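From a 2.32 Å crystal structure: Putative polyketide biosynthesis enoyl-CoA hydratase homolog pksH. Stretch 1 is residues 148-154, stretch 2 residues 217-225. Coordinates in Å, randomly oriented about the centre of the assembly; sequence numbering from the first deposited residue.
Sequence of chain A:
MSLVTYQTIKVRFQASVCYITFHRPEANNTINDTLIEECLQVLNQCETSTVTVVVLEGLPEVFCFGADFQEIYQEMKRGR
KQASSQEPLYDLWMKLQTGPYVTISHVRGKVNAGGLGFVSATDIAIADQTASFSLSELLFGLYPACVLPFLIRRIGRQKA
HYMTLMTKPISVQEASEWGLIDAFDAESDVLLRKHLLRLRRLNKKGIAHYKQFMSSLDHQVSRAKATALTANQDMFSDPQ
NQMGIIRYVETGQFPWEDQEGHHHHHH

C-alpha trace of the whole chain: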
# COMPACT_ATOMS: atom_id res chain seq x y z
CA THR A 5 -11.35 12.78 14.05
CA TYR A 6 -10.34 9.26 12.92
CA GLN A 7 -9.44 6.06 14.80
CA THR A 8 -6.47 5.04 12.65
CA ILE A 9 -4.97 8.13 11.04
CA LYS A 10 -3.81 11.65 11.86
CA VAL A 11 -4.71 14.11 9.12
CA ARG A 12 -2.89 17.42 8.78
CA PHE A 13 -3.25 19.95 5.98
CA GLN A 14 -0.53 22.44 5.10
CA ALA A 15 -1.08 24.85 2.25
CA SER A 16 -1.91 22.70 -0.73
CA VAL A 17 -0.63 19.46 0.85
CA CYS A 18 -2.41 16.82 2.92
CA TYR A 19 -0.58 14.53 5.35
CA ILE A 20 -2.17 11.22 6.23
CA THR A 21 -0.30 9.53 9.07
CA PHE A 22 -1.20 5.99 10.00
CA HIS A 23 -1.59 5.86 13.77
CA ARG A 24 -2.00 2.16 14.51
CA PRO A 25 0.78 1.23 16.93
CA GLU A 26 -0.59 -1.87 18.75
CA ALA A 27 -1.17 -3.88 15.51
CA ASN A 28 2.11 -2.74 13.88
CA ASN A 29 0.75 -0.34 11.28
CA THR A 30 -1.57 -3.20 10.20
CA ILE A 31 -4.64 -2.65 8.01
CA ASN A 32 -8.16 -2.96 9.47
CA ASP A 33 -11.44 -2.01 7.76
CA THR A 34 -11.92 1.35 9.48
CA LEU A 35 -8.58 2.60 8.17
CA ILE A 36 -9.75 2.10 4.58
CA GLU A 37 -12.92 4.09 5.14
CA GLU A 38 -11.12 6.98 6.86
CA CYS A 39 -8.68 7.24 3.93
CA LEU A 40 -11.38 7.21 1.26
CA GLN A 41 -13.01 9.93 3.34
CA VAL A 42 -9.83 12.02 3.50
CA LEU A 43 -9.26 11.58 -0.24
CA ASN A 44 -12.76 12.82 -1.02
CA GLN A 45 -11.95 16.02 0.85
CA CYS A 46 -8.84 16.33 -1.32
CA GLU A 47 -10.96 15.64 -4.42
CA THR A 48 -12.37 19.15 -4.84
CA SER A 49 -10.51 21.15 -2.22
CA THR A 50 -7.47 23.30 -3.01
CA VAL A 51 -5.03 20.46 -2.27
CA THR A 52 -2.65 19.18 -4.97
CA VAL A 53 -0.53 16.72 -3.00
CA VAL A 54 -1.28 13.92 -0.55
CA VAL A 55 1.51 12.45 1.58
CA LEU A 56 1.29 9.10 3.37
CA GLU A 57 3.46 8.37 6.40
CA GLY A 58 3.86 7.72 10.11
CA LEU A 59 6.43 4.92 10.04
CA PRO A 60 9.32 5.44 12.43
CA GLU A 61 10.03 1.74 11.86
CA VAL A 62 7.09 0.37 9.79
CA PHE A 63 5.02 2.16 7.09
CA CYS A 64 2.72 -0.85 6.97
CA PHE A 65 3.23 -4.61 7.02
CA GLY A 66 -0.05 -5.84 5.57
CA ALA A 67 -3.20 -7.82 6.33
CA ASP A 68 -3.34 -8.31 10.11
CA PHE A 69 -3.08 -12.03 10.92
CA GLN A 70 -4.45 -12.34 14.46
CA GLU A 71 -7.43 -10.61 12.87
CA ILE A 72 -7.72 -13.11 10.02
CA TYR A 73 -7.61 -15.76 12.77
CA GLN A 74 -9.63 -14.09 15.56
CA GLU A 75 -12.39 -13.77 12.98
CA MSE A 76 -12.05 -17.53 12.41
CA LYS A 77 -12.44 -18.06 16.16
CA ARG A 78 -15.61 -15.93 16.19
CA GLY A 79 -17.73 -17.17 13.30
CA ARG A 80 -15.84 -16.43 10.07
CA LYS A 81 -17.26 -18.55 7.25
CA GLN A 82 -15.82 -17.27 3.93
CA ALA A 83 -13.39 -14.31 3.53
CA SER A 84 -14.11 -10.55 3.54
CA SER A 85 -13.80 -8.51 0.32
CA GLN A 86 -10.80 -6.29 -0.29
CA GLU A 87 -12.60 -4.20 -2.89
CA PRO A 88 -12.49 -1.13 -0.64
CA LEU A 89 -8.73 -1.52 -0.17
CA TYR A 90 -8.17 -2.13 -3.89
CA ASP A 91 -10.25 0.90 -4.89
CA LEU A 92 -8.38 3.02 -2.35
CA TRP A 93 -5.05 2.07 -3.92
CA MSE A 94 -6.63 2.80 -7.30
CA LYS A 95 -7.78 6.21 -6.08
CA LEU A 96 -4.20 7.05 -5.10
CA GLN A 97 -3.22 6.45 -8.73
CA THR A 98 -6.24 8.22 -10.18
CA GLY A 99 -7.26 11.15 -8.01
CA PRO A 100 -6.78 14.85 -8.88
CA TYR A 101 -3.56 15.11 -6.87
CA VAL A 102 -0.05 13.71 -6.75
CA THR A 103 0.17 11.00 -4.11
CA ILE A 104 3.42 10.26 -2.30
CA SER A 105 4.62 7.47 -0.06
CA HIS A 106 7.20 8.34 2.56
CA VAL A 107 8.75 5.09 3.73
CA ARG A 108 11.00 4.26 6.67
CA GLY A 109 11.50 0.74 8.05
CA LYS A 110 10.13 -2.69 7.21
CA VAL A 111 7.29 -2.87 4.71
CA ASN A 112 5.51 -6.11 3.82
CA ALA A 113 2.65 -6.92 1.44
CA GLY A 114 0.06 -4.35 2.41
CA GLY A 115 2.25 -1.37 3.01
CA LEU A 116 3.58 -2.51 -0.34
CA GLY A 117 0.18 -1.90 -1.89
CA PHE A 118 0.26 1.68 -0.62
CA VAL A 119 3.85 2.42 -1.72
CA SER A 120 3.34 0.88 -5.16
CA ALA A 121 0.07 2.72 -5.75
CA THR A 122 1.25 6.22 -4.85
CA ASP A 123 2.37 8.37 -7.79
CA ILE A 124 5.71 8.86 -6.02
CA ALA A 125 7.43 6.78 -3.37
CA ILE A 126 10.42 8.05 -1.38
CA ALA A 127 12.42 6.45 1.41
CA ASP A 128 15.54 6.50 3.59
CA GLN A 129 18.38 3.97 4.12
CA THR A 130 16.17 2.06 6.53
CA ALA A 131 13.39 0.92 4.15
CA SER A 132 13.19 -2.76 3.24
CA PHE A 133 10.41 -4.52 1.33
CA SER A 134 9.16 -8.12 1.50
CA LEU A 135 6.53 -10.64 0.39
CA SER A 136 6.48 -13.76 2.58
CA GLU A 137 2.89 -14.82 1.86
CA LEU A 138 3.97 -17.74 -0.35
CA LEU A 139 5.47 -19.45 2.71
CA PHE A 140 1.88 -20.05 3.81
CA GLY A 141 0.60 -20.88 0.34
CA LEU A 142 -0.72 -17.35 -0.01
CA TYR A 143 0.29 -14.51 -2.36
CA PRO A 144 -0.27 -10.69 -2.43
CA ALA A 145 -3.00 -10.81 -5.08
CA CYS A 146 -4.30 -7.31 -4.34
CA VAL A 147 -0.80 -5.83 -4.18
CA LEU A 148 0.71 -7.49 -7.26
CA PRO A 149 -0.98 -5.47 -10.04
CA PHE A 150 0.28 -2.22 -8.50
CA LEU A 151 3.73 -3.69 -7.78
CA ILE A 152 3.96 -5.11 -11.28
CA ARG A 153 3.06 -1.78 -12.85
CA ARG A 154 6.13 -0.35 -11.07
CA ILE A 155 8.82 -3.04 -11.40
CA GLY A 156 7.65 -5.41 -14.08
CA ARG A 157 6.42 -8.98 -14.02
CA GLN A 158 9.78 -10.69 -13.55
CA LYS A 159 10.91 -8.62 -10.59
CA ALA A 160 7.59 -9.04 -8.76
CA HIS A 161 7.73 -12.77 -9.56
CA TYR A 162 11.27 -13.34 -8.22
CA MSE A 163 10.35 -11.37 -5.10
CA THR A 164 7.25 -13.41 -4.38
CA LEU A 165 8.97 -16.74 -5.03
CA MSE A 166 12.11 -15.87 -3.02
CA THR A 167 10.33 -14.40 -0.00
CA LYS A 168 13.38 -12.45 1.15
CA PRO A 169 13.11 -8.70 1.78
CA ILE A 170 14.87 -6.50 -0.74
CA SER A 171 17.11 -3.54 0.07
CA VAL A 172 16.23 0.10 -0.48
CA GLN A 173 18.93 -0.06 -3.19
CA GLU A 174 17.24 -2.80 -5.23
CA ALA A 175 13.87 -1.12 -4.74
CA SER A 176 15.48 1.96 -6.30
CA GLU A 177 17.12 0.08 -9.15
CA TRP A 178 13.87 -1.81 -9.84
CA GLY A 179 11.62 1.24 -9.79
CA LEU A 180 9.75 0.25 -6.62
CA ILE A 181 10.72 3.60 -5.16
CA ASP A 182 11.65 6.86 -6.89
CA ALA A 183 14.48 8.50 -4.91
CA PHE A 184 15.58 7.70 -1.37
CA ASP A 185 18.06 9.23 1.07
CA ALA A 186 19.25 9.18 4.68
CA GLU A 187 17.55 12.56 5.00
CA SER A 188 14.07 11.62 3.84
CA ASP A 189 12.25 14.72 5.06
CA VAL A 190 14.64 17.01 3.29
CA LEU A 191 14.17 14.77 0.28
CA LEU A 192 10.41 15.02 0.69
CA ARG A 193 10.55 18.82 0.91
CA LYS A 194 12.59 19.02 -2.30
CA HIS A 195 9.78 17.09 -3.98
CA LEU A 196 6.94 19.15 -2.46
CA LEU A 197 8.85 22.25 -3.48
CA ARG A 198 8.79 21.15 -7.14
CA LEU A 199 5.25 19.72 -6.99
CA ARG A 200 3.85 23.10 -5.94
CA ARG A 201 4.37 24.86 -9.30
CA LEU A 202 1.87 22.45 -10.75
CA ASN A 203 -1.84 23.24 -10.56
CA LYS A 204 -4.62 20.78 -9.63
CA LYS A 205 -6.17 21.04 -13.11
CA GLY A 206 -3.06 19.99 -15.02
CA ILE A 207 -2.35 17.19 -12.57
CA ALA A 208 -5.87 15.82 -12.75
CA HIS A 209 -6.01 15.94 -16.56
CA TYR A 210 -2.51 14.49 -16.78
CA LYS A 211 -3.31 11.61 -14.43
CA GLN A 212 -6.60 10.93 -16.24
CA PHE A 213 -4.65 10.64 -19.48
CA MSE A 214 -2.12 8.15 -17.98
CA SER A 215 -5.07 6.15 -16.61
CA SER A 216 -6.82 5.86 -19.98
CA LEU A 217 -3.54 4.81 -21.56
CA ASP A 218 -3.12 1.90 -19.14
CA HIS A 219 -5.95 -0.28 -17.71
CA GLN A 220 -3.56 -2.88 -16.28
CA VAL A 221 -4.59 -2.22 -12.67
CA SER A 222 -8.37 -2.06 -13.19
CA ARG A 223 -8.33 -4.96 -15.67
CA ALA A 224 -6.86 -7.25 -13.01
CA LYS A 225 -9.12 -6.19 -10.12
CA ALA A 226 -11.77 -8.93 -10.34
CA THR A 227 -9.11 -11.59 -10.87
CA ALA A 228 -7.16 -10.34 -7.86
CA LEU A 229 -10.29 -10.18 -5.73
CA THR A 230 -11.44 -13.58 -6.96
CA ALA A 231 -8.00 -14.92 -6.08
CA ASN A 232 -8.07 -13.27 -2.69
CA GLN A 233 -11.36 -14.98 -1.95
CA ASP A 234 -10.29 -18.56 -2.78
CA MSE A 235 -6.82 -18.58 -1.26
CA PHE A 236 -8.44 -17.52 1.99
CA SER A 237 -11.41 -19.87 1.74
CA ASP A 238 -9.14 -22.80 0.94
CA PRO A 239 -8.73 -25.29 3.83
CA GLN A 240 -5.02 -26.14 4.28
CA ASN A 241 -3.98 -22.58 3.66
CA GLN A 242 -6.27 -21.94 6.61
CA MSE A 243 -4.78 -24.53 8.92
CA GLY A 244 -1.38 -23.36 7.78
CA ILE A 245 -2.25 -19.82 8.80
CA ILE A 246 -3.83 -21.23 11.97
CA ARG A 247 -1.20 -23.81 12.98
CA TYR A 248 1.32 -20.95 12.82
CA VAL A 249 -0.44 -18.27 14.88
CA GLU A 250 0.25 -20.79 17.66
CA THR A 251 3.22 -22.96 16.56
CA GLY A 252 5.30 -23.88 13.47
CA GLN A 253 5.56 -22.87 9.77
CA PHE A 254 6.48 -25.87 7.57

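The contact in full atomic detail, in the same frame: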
# COMPACT_ATOMS: atom_id res chain seq x y z
N LEU A 148 -0.00 -7.18 -6.01
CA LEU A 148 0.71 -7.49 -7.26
C LEU A 148 0.49 -6.65 -8.50
O LEU A 148 1.46 -6.32 -9.18
CB LEU A 148 0.51 -8.98 -7.61
CG LEU A 148 1.11 -9.97 -6.60
CD1 LEU A 148 0.78 -11.41 -6.98
CD2 LEU A 148 2.62 -9.78 -6.54
N PRO A 149 -0.77 -6.29 -8.84
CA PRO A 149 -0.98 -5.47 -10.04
C PRO A 149 -0.30 -4.10 -9.94
O PRO A 149 0.25 -3.58 -10.92
CB PRO A 149 -2.50 -5.38 -10.15
CG PRO A 149 -2.96 -6.67 -9.49
CD PRO A 149 -2.05 -6.75 -8.27
N PHE A 150 -0.36 -3.52 -8.75
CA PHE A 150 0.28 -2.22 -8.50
C PHE A 150 1.81 -2.38 -8.50
O PHE A 150 2.53 -1.57 -9.09
CB PHE A 150 -0.21 -1.67 -7.15
CG PHE A 150 -1.68 -1.36 -7.11
CD1 PHE A 150 -2.17 -0.15 -7.61
CD2 PHE A 150 -2.59 -2.30 -6.61
CE1 PHE A 150 -3.53 0.11 -7.62
CE2 PHE A 150 -3.97 -2.04 -6.61
CZ PHE A 150 -4.44 -0.83 -7.12
N LEU A 151 2.30 -3.43 -7.84
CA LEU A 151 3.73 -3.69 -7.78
C LEU A 151 4.27 -3.92 -9.19
O LEU A 151 5.27 -3.32 -9.60
CB LEU A 151 4.03 -4.93 -6.90
CG LEU A 151 5.54 -5.23 -6.73
CD1 LEU A 151 6.25 -4.01 -6.12
CD2 LEU A 151 5.75 -6.44 -5.83
N ILE A 152 3.58 -4.78 -9.92
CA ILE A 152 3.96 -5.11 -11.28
C ILE A 152 4.01 -3.89 -12.18
O ILE A 152 4.90 -3.77 -13.02
CB ILE A 152 2.99 -6.17 -11.87
CG1 ILE A 152 3.25 -7.51 -11.18
CG2 ILE A 152 3.13 -6.23 -13.42
CD1 ILE A 152 2.39 -8.65 -11.67
N ARG A 153 3.05 -2.98 -12.02
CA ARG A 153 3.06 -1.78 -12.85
C ARG A 153 4.36 -0.99 -12.61
O ARG A 153 4.87 -0.33 -13.52
CB ARG A 153 1.85 -0.89 -12.55
CG ARG A 153 1.96 0.48 -13.25
CD ARG A 153 1.00 1.54 -12.72
NE ARG A 153 1.48 2.88 -13.10
CZ ARG A 153 2.50 3.50 -12.52
NH1 ARG A 153 3.15 2.93 -11.51
NH2 ARG A 153 2.90 4.69 -12.97
N ARG A 154 4.91 -1.07 -11.40
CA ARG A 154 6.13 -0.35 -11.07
C ARG A 154 7.45 -1.04 -11.43
O ARG A 154 8.35 -0.41 -11.97
CB ARG A 154 6.18 -0.02 -9.57
CG ARG A 154 5.69 1.37 -9.22
CD ARG A 154 5.72 1.60 -7.73
NE ARG A 154 5.32 2.96 -7.41
CZ ARG A 154 6.15 4.00 -7.36
NH1 ARG A 154 7.44 3.83 -7.60
NH2 ARG A 154 5.67 5.22 -7.12
N LEU A 217 -4.57 5.47 -20.78
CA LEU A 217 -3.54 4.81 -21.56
C LEU A 217 -3.23 3.41 -21.04
O LEU A 217 -2.85 2.52 -21.80
CB LEU A 217 -2.27 5.66 -21.51
CG LEU A 217 -1.54 5.93 -22.82
CD1 LEU A 217 -2.51 6.41 -23.90
CD2 LEU A 217 -0.45 6.96 -22.55
N ASP A 218 -3.42 3.19 -19.74
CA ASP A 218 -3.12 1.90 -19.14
C ASP A 218 -4.18 1.37 -18.16
O ASP A 218 -4.33 1.91 -17.06
CB ASP A 218 -1.75 1.99 -18.46
CG ASP A 218 -1.45 0.79 -17.57
OD1 ASP A 218 -1.90 -0.32 -17.91
OD2 ASP A 218 -0.76 0.96 -16.54
N HIS A 219 -4.90 0.32 -18.56
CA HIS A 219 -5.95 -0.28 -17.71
C HIS A 219 -5.49 -1.51 -16.94
O HIS A 219 -6.29 -2.24 -16.36
CB HIS A 219 -7.17 -0.68 -18.57
CG HIS A 219 -7.95 0.48 -19.10
ND1 HIS A 219 -9.19 0.33 -19.69
CD2 HIS A 219 -7.69 1.81 -19.12
CE1 HIS A 219 -9.65 1.51 -20.06
NE2 HIS A 219 -8.76 2.43 -19.72
N GLN A 220 -4.18 -1.75 -16.95
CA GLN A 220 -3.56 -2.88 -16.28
C GLN A 220 -4.12 -3.14 -14.88
O GLN A 220 -4.56 -4.23 -14.58
CB GLN A 220 -2.06 -2.62 -16.20
CG GLN A 220 -1.21 -3.80 -15.84
CD GLN A 220 0.12 -3.37 -15.24
OE1 GLN A 220 0.77 -2.45 -15.75
NE2 GLN A 220 0.51 -4.02 -14.15
N VAL A 221 -4.10 -2.11 -14.04
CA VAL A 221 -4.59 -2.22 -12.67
C VAL A 221 -6.07 -2.58 -12.57
O VAL A 221 -6.43 -3.55 -11.90
CB VAL A 221 -4.35 -0.91 -11.88
CG1 VAL A 221 -5.06 -0.99 -10.52
CG2 VAL A 221 -2.85 -0.70 -11.68
N SER A 222 -6.93 -1.79 -13.23
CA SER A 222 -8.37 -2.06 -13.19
C SER A 222 -8.74 -3.40 -13.85
O SER A 222 -9.61 -4.12 -13.37
CB SER A 222 -9.15 -0.91 -13.85
OG SER A 222 -8.78 -0.76 -15.21
N ARG A 223 -8.06 -3.73 -14.95
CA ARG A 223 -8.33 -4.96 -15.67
C ARG A 223 -8.09 -6.22 -14.84
O ARG A 223 -8.69 -7.26 -15.08
CB ARG A 223 -7.48 -5.00 -16.94
CG ARG A 223 -7.63 -6.28 -17.74
CD ARG A 223 -6.80 -6.26 -19.01
NE ARG A 223 -7.12 -5.12 -19.86
CZ ARG A 223 -6.71 -4.99 -21.12
NH1 ARG A 223 -5.96 -5.93 -21.68
NH2 ARG A 223 -7.04 -3.90 -21.81
N ALA A 224 -7.20 -6.12 -13.86
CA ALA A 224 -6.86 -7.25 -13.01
C ALA A 224 -7.64 -7.32 -11.71
O ALA A 224 -7.58 -8.33 -11.01
CB ALA A 224 -5.36 -7.21 -12.70
N LYS A 225 -8.37 -6.26 -11.38
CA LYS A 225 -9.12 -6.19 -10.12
C LYS A 225 -9.97 -7.40 -9.74
O LYS A 225 -9.81 -7.96 -8.64
CB LYS A 225 -9.99 -4.94 -10.10
CG LYS A 225 -10.72 -4.76 -8.80
CD LYS A 225 -11.68 -3.58 -8.86
CE LYS A 225 -12.43 -3.43 -7.55
NZ LYS A 225 -13.30 -2.22 -7.55

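Two helical segments far apart in sequence, 148-154 and 220-225, run nearly antiparallel at 154°, with their axes 9.2 Å apart at closest approach. The CA-to-CB bond of Asp218 points toward the first segment. Its OD2 is 4.2 Å from CD of Arg153 and 4.5 Å from NE, so the opposite charges are near each other but do not form a salt bridge. His219, at the N-cap position, does not reach the partner helix; its carbonyl instead accepts a hydrogen bond from the hydroxyl of Ser222 (OG to O, 3.1 Å).

Gln220, its CA-to-CB bond pointing toward the first helix, reaches Pro149, Ile152 and Arg153. Its NE2 lies 3.3 Å from Pro149 O, but the angle is too poor for a hydrogen bond; the same Pro149 O accepts the helical hydrogen bond from Arg153 N at 3.1 Å. No hydrogen bond crosses between the stretches, and the amide packs by contact, with NE2 of Gln220 3.5 Å from CG2 of Ile152 and OE1 of Gln220 3.7 Å from CB of Arg153.

Val221 loses the most surface of any residue here. Although its CA-to-CB bond points sideways, CG1 meets CE1 of Phe150 at 3.5 Å, approaching the ring obliquely. One turn on, Ala224 faces the partner helix, its CB resting 4.0 Å from CG of Pro149.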